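PDB 2VOS: folylpolyglutamate synthase protein FOLC from Mycobacterium tuberculosis, which probably adds L-glutamate to dihydropteroate, giving dihydrofolate, and then to tetrahydrofolate and its gamma-polyglutamates, converting ATP to ADP and phosphate at each step. Local coordinates for residues A79-A84 / A328-V333; V378-G383 / T404-P409; F372-G377 / S445-A450. All blocks are in the same frame, centred on the assembly; numbering follows the deposited sequence.

Interaction 1. Residues A79-A84 / A328-V333; sequences ARMVDA and AGFAAV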
loop_
_atom_site.group_PDB
_atom_site.type_symbol
_atom_site.label_atom_id
_atom_site.label_comp_id
_atom_site.label_asym_id
_atom_site.label_seq_id
_atom_site.Cartn_x
_atom_site.Cartn_y
_atom_site.Cartn_z
ATOM N N ALA A 79 -6.412 -2.250 2.477
ATOM C CA ALA A 79 -6.215 -3.050 3.700
ATOM C C ALA A 79 -6.642 -2.198 4.892
ATOM O O ALA A 79 -7.312 -2.671 5.791
ATOM C CB ALA A 79 -4.765 -3.457 3.874
ATOM N N ARG A 80 -6.193 -0.945 4.922
ATOM C CA ARG A 80 -6.541 -0.068 6.064
ATOM C C ARG A 80 -8.031 0.301 6.149
ATOM O O ARG A 80 -8.533 0.481 7.266
ATOM C CB ARG A 80 -5.729 1.205 6.053
ATOM C CG ARG A 80 -4.173 0.857 6.199
ATOM C CD ARG A 80 -3.354 2.167 6.123
ATOM N NE ARG A 80 -3.540 3.046 7.303
ATOM C CZ ARG A 80 -2.791 3.013 8.412
ATOM N NH1 ARG A 80 -1.790 2.146 8.559
ATOM N NH2 ARG A 80 -3.044 3.853 9.408
HETATM N N MSE A 81 -8.706 0.416 4.999
HETATM C CA MSE A 81 -10.147 0.629 4.925
HETATM C C MSE A 81 -10.927 -0.597 5.440
HETATM O O MSE A 81 -11.822 -0.445 6.255
HETATM C CB MSE A 81 -10.577 0.922 3.494
HETATM C CG MSE A 81 -10.202 2.373 3.122
HETATM SE SE MSE A 81 -10.361 2.504 1.184
HETATM C CE MSE A 81 -9.907 4.350 0.941
ATOM N N VAL A 82 -10.571 -1.787 4.973
ATOM C CA VAL A 82 -11.114 -3.033 5.525
ATOM C C VAL A 82 -10.956 -3.089 7.033
ATOM O O VAL A 82 -11.905 -3.397 7.733
ATOM C CB VAL A 82 -10.419 -4.272 4.858
ATOM C CG1 VAL A 82 -10.736 -5.586 5.585
ATOM C CG2 VAL A 82 -10.763 -4.338 3.352
ATOM N N ASP A 83 -9.753 -2.813 7.557
ATOM C CA ASP A 83 -9.520 -2.793 8.994
ATOM C C ASP A 83 -10.485 -1.793 9.678
ATOM O O ASP A 83 -11.190 -2.091 10.689
ATOM C CB ASP A 83 -8.044 -2.392 9.233
ATOM C CG ASP A 83 -7.599 -2.609 10.674
ATOM O OD1 ASP A 83 -8.498 -2.760 11.547
ATOM O OD2 ASP A 83 -6.359 -2.604 10.940
ATOM N N ALA A 84 -10.528 -0.578 9.162
ATOM C CA ALA A 84 -11.416 0.419 9.748
ATOM C C ALA A 84 -12.894 -0.051 9.800
ATOM O O ALA A 84 -13.580 0.153 10.819
ATOM C CB ALA A 84 -11.321 1.759 8.957
ATOM N N ALA A 328 -19.088 5.378 10.027
ATOM C CA ALA A 328 -18.049 5.540 11.098
ATOM C C ALA A 328 -16.694 4.909 10.714
ATOM O O ALA A 328 -15.639 5.496 11.016
ATOM C CB ALA A 328 -18.566 5.017 12.467
ATOM N N GLY A 329 -16.688 3.738 10.052
ATOM C CA GLY A 329 -15.437 3.109 9.675
ATOM C C GLY A 329 -14.699 3.927 8.636
ATOM O O GLY A 329 -13.489 4.199 8.757
ATOM N N PHE A 330 -15.430 4.377 7.625
ATOM C CA PHE A 330 -14.785 5.218 6.594
ATOM C C PHE A 330 -14.273 6.543 7.141
ATOM O O PHE A 330 -13.172 6.963 6.785
ATOM C CB PHE A 330 -15.737 5.446 5.417
ATOM C CG PHE A 330 -15.741 4.298 4.463
ATOM C CD1 PHE A 330 -14.551 3.843 3.927
ATOM C CD2 PHE A 330 -16.950 3.650 4.118
ATOM C CE1 PHE A 330 -14.521 2.741 3.047
ATOM C CE2 PHE A 330 -16.948 2.576 3.191
ATOM C CZ PHE A 330 -15.732 2.160 2.635
ATOM N N ALA A 331 -15.034 7.159 8.058
ATOM C CA ALA A 331 -14.614 8.388 8.641
ATOM C C ALA A 331 -13.363 8.212 9.451
ATOM O O ALA A 331 -12.617 9.184 9.650
ATOM C CB ALA A 331 -15.710 8.996 9.510
ATOM N N ALA A 332 -13.116 7.008 9.946
ATOM C CA ALA A 332 -11.922 6.826 10.760
ATOM C C ALA A 332 -10.692 6.386 9.930
ATOM O O ALA A 332 -9.617 6.215 10.497
ATOM C CB ALA A 332 -12.191 5.769 11.828
ATOM N N VAL A 333 -10.840 6.215 8.611
ATOM C CA VAL A 333 -9.723 5.700 7.790
ATOM C C VAL A 333 -8.561 6.668 7.804
ATOM O O VAL A 333 -8.788 7.867 7.616
ATOM C CB VAL A 333 -10.172 5.600 6.285
ATOM C CG1 VAL A 333 -8.968 5.388 5.349
ATOM C CG2 VAL A 333 -11.181 4.463 6.166
#

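Interaction 2. Residues V378-G383 / T404-P409; sequences VLSVLG and THNGSP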
loop_
_atom_site.group_PDB
_atom_site.type_symbol
_atom_site.label_atom_id
_atom_site.label_comp_id
_atom_site.label_asym_id
_atom_site.label_seq_id
_atom_site.Cartn_x
_atom_site.Cartn_y
_atom_site.Cartn_z
ATOM N N VAL A 378 9.350 16.956 -5.292
ATOM C CA VAL A 378 10.641 16.578 -4.725
ATOM C C VAL A 378 10.557 15.116 -4.945
ATOM O O VAL A 378 9.596 14.451 -4.471
ATOM C CB VAL A 378 10.791 16.912 -3.197
ATOM C CG1 VAL A 378 12.007 16.180 -2.499
ATOM C CG2 VAL A 378 10.946 18.421 -2.991
ATOM N N LEU A 379 11.545 14.596 -5.686
ATOM C CA LEU A 379 11.424 13.258 -6.211
ATOM C C LEU A 379 12.649 12.376 -5.975
ATOM O O LEU A 379 13.784 12.794 -6.223
ATOM C CB LEU A 379 11.174 13.403 -7.732
ATOM C CG LEU A 379 10.795 12.162 -8.535
ATOM C CD1 LEU A 379 9.331 11.826 -8.373
ATOM C CD2 LEU A 379 11.130 12.433 -10.031
ATOM N N SER A 380 12.430 11.162 -5.516
ATOM C CA SER A 380 13.433 10.114 -5.567
ATOM C C SER A 380 12.702 8.799 -5.841
ATOM O O SER A 380 11.641 8.476 -5.237
ATOM C CB SER A 380 14.193 10.004 -4.237
ATOM O OG SER A 380 15.010 8.844 -4.201
ATOM N N VAL A 381 13.284 8.017 -6.747
ATOM C CA VAL A 381 12.584 6.867 -7.288
ATOM C C VAL A 381 13.508 5.683 -7.233
ATOM O O VAL A 381 14.716 5.820 -7.459
ATOM C CB VAL A 381 12.109 7.124 -8.765
ATOM C CG1 VAL A 381 11.380 5.910 -9.329
ATOM C CG2 VAL A 381 11.129 8.343 -8.834
ATOM N N LEU A 382 12.958 4.507 -6.956
ATOM C CA LEU A 382 13.792 3.290 -6.992
ATOM C C LEU A 382 14.109 2.817 -8.445
ATOM O O LEU A 382 13.358 3.095 -9.363
ATOM C CB LEU A 382 13.180 2.187 -6.135
ATOM C CG LEU A 382 12.881 2.658 -4.695
ATOM C CD1 LEU A 382 12.428 1.476 -3.933
ATOM C CD2 LEU A 382 14.061 3.310 -3.990
ATOM N N GLY A 383 15.209 2.099 -8.618
ATOM C CA GLY A 383 15.747 1.808 -9.957
ATOM C C GLY A 383 14.946 0.790 -10.761
ATOM O O GLY A 383 15.140 0.662 -11.986
ATOM N N THR A 404 16.393 13.949 -6.111
ATOM C CA THR A 404 17.316 13.658 -5.049
ATOM C C THR A 404 17.395 12.141 -4.851
ATOM O O THR A 404 17.027 11.370 -5.741
ATOM C CB THR A 404 16.932 14.464 -3.738
ATOM O OG1 THR A 404 17.949 14.290 -2.749
ATOM C CG2 THR A 404 15.610 14.017 -3.158
ATOM N N HIS A 405 17.919 11.722 -3.701
ATOM C CA HIS A 405 18.171 10.306 -3.376
ATOM C C HIS A 405 17.553 10.122 -1.999
ATOM O O HIS A 405 17.900 10.876 -1.090
ATOM C CB HIS A 405 19.687 10.075 -3.279
ATOM C CG HIS A 405 20.086 8.641 -3.126
ATOM N ND1 HIS A 405 19.792 7.898 -1.998
ATOM C CD2 HIS A 405 20.772 7.814 -3.956
ATOM C CE1 HIS A 405 20.261 6.671 -2.147
ATOM N NE2 HIS A 405 20.875 6.597 -3.321
ATOM N N ASN A 406 16.674 9.142 -1.825
ATOM C CA ASN A 406 15.933 9.014 -0.569
ATOM C C ASN A 406 16.660 8.176 0.479
ATOM O O ASN A 406 16.072 7.851 1.533
ATOM C CB ASN A 406 14.579 8.402 -0.820
ATOM C CG ASN A 406 14.674 6.994 -1.480
ATOM O OD1 ASN A 406 15.706 6.313 -1.420
ATOM N ND2 ASN A 406 13.571 6.569 -2.102
ATOM N N GLY A 407 17.909 7.794 0.174
ATOM C CA GLY A 407 18.674 6.996 1.106
ATOM C C GLY A 407 18.555 5.486 0.931
ATOM O O GLY A 407 19.257 4.732 1.585
ATOM N N SER A 408 17.680 4.999 0.054
ATOM C CA SER A 408 17.633 3.550 -0.145
ATOM C C SER A 408 18.761 3.142 -1.063
ATOM O O SER A 408 19.094 3.865 -1.999
ATOM C CB SER A 408 16.297 3.147 -0.762
ATOM O OG SER A 408 16.446 1.914 -1.414
ATOM N N PRO A 409 19.364 1.978 -0.808
ATOM C CA PRO A 409 20.407 1.430 -1.703
ATOM C C PRO A 409 19.892 1.155 -3.120
ATOM O O PRO A 409 20.673 1.061 -4.059
ATOM C CB PRO A 409 20.792 0.101 -1.026
ATOM C CG PRO A 409 19.624 -0.234 -0.128
ATOM C CD PRO A 409 19.160 1.122 0.374
HETATM O O HOH W 1 16.534 8.749 -6.602
#

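Interaction 3. Residues F372-G377 / S445-A450; sequences FRFLVG and SLVDDA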
loop_
_atom_site.group_PDB
_atom_site.type_symbol
_atom_site.label_atom_id
_atom_site.label_comp_id
_atom_site.label_asym_id
_atom_site.label_seq_id
_atom_site.Cartn_x
_atom_site.Cartn_y
_atom_site.Cartn_z
ATOM N N PHE A 372 -3.904 24.872 -6.992
ATOM C CA PHE A 372 -2.569 25.392 -6.722
ATOM C C PHE A 372 -2.184 26.290 -7.868
ATOM O O PHE A 372 -2.559 26.023 -9.012
ATOM C CB PHE A 372 -1.585 24.246 -6.604
ATOM C CG PHE A 372 -1.744 23.473 -5.336
ATOM C CD1 PHE A 372 -2.260 22.193 -5.344
ATOM C CD2 PHE A 372 -1.395 24.045 -4.143
ATOM C CE1 PHE A 372 -2.417 21.483 -4.155
ATOM C CE2 PHE A 372 -1.562 23.332 -2.930
ATOM C CZ PHE A 372 -2.087 22.063 -2.953
ATOM N N ARG A 373 -1.488 27.377 -7.572
ATOM C CA ARG A 373 -0.965 28.197 -8.652
ATOM C C ARG A 373 0.498 27.786 -9.008
ATOM O O ARG A 373 0.991 28.097 -10.074
ATOM C CB ARG A 373 -1.106 29.698 -8.308
ATOM N N PHE A 374 1.167 27.050 -8.123
ATOM C CA PHE A 374 2.562 26.687 -8.336
ATOM C C PHE A 374 2.837 25.459 -7.484
ATOM O O PHE A 374 2.551 25.469 -6.299
ATOM C CB PHE A 374 3.482 27.835 -7.907
ATOM C CG PHE A 374 4.936 27.596 -8.212
ATOM C CD1 PHE A 374 5.449 27.853 -9.474
ATOM C CD2 PHE A 374 5.787 27.142 -7.227
ATOM C CE1 PHE A 374 6.793 27.628 -9.753
ATOM C CE2 PHE A 374 7.124 26.898 -7.502
ATOM C CZ PHE A 374 7.631 27.159 -8.764
ATOM N N LEU A 375 3.353 24.403 -8.104
ATOM C CA LEU A 375 3.705 23.169 -7.387
ATOM C C LEU A 375 5.142 22.739 -7.752
ATOM O O LEU A 375 5.509 22.716 -8.948
ATOM C CB LEU A 375 2.755 22.052 -7.793
ATOM C CG LEU A 375 1.372 22.021 -7.204
ATOM C CD1 LEU A 375 0.667 20.759 -7.687
ATOM C CD2 LEU A 375 1.458 22.003 -5.675
ATOM N N VAL A 376 5.948 22.400 -6.746
ATOM C CA VAL A 376 7.290 21.860 -6.995
ATOM C C VAL A 376 7.349 20.402 -6.530
ATOM O O VAL A 376 6.880 20.098 -5.426
ATOM C CB VAL A 376 8.346 22.641 -6.179
ATOM C CG1 VAL A 376 9.778 22.064 -6.451
ATOM C CG2 VAL A 376 8.280 24.119 -6.539
ATOM N N GLY A 377 7.857 19.486 -7.350
ATOM C CA GLY A 377 7.889 18.101 -6.914
ATOM C C GLY A 377 9.251 17.882 -6.258
ATOM O O GLY A 377 10.222 18.559 -6.636
ATOM N N SER A 445 12.584 27.250 -1.309
ATOM C CA SER A 445 12.983 28.531 -1.835
ATOM C C SER A 445 12.289 28.765 -3.202
ATOM O O SER A 445 11.941 29.882 -3.527
ATOM C CB SER A 445 14.512 28.697 -1.861
ATOM O OG SER A 445 15.087 27.846 -2.828
ATOM N N LEU A 446 12.021 27.710 -3.961
ATOM C CA LEU A 446 11.312 27.897 -5.220
ATOM C C LEU A 446 9.871 28.376 -4.963
ATOM O O LEU A 446 9.344 29.262 -5.614
ATOM C CB LEU A 446 11.324 26.601 -6.034
ATOM C CG LEU A 446 12.660 26.073 -6.563
ATOM C CD1 LEU A 446 12.472 24.719 -7.288
ATOM C CD2 LEU A 446 13.339 27.086 -7.485
ATOM N N VAL A 447 9.240 27.811 -3.954
ATOM C CA VAL A 447 7.877 28.155 -3.643
ATOM C C VAL A 447 7.810 29.600 -3.039
ATOM O O VAL A 447 6.844 30.306 -3.271
ATOM C CB VAL A 447 7.346 27.073 -2.678
ATOM C CG1 VAL A 447 6.448 27.690 -1.660
ATOM C CG2 VAL A 447 6.685 25.944 -3.442
ATOM N N ASP A 448 8.821 30.014 -2.255
ATOM C CA ASP A 448 8.982 31.404 -1.764
ATOM C C ASP A 448 9.184 32.373 -2.939
ATOM O O ASP A 448 8.594 33.433 -2.977
ATOM C CB ASP A 448 10.199 31.537 -0.852
ATOM C CG ASP A 448 10.015 30.842 0.504
ATOM O OD1 ASP A 448 8.897 30.358 0.821
ATOM O OD2 ASP A 448 11.000 30.778 1.269
ATOM N N ASP A 449 10.024 32.019 -3.894
ATOM C CA ASP A 449 10.151 32.847 -5.041
ATOM C C ASP A 449 8.806 32.958 -5.793
ATOM O O ASP A 449 8.439 34.046 -6.211
ATOM C CB ASP A 449 11.262 32.359 -5.987
ATOM C CG ASP A 449 12.658 32.394 -5.360
ATOM O OD1 ASP A 449 12.899 33.074 -4.323
ATOM O OD2 ASP A 449 13.531 31.716 -5.941
ATOM N N ALA A 450 8.087 31.850 -5.994
ATOM C CA ALA A 450 6.789 31.902 -6.687
ATOM C C ALA A 450 5.823 32.825 -5.966
ATOM O O ALA A 450 5.093 33.604 -6.578
ATOM C CB ALA A 450 6.175 30.514 -6.800
#

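Interaction 1. Residues A79-A84 / A328-V333
One face of the helical turn 79-84 lies against the last turn of helix 323-331 and the residues just after it, with CA of Ala84 only 4.8 Å from CA of Gly329. No hydrogen bond joins the two backbones, so the contact rests on van der Waals packing. Two small residues allow the approach. The methyl of Ala84 points at the other segment and meets the carbonyl of Gly329, CB to O 3.3 Å, while a side chain at Gly329 would run into the carbonyl O of Ala84.

Val333 fills the angle between the two chains. Its CG1 is anti to the backbone N (chi1 167°), which leaves CG2 to touch both Met81 and Ala84, about one turn apart on the helix: CG2 is 3.8 Å from CG of Met81 and 3.9 Å from CB of Ala84. Met81, modelled as selenomethionine, crosses Val333 obliquely. Its CG lies anti to the carbonyl carbon and the chain runs on extended, so the long apolar arm passes beyond Val333 and touches Gln298, Asn301 and Ala305 of helix 296-312. The Phe330 ring receives the same CG at its edge, with CG of Met81 4.3 Å from CE1 of Phe330. A flexible, unbranched side chain suits this crowded junction, whereas the flat ring of Phe330 rests on Ile289 and Leu291 of strand 284-291.

The ADP-binding residues Asn73 to Ser77 run into the start of helix 75-88, and Asn301 also binds ADP. The contact joins the helix that follows the phosphate-binding P-loop to helix 323-331 in the ATP-binding P-loop domain.

Interaction 2. Residues V378-G383 / T404-P409
Ser380 OG is held by two hydrogen bonds: it accepts a weak one from the backbone N of Asn406 (2.9 Å, with an N-H...O angle of only 122°) and donates one to a water. That water passes a bond on to the carbonyl O of Thr404, so the hydroxyl is tied to the far segment at two places. With OG anti to its backbone N (chi1 170°), the short side chain reaches straight across. Serine suits the spot because a single small group both accepts and donates at a buried position.

Just before it, the N-H of Thr404 bonds to the carbonyl O of Leu379 (2.9 Å), meeting it nearly along the C=O axis. This continues the pairing of parallel strands 374-379 and 400-403, which helix 387-394 connects in a beta-alpha-beta crossover of the glutamate ligase domain. Here the two chains pass from the sheet into loops at the C-terminal ends of the strands.

The 404-409 loop braces itself. Asn406 holds CG in the crowded position between N and carbonyl carbon (chi1 59°), so that OD1 accepts the N-H of Ser408 at 2.8 Å in the carbonyl plane, closing an Asx turn; its ND2 bonds to Thr474 OG1, which also binds the carbonyl of Ser380. Gly407, with positive phi, makes the bend, and its N donates a hydrogen bond to ND1 of His405 (2.9 Å) close to the ring plane, which implies that ND1 carries no proton.

Apolar contact is lighter. Leu382 crosses Asn406 at about a right angle, its CD2 methyl 3.8 Å from ND2 of Asn406. The same methyl touches Ser408, whose OG bonds to the N of Arg410. The Leu382 side chain comes within about 7 Å of that of His354, a magnesium ligand.

Interaction 3. Residues F372-G377 / S445-A450
The contact contains one CH-pi interaction, made by the smallest side chain involved. Ala450 points its methyl over one face of the Phe374 ring, with CB 3.6 Å from the ring centroid and 19° off the ring normal. The methyl is shifted toward the near rim, so that its closest ring atom is CD2 of Phe374, 3.4 Å from CB of Ala450. Phe374 reaches this position because CG is anti to its backbone N (chi1 -175°), which extends the ring off the strand toward the helix. Alanine suits the place: its single methyl lets the flat ring lie close to the helix surface.

The remaining contacts are apolar. Val447 meets the ring from another side, its CG2 near the ring plane at the edge and 4.1 Å from CD2 of Phe374. The same methyl of Val447 also packs on CG2 of Val376 at 3.9 Å, so it bridges two side chains of the strand. Val376 uses its other branch as well: CG1 lies 3.9 Å from CD1 of Leu446, the two side chains crossing at about a right angle. Phe374 and Val376 face the helix while Leu375 between them points away, the alternation expected of a strand. Leu446, Val447 and Ala450 are the matching apolar face of the helix.

No hydrogen bond crosses from strand to helix; the strand's backbone bonds are to its neighbours in the sheet. The backbone of Phe374 and Val376 bonds to strand 464-469, and Gly377 to Ser400.

Helix 436-451 runs antiparallel to the strand, 168° between directions, with the short axes 8.8 Å apart. Linking strand 430-432 to parallel strand 464-469, it spans the intervening strands as the helix of a beta-alpha-beta crossover in the Rossmann-like C-terminal domain of Mur ligases.

How the interactions relate
Interactions 2 and 3 share strand 374-379. Helix 436-451 packs along this strand, Val378 included, and the strand's C-terminal end also enters the loop contact. Their chemistry follows that position: 372-377 meets its helix through apolar side chains, without a hydrogen bond, away from the annotated sites, whereas 378-383 meets 404-409 through backbone, hydroxyl and water bonds where the strands give way to loops, on the side nearer the magnesium site. Interaction 1 belongs to the ATP-binding domain, with its centre about 30 Å from that of interaction 2, and is apolar like interaction 3, but joins helix to helix end. All three contacts are largely buried, and interaction 3 lies farthest from the chain's centre.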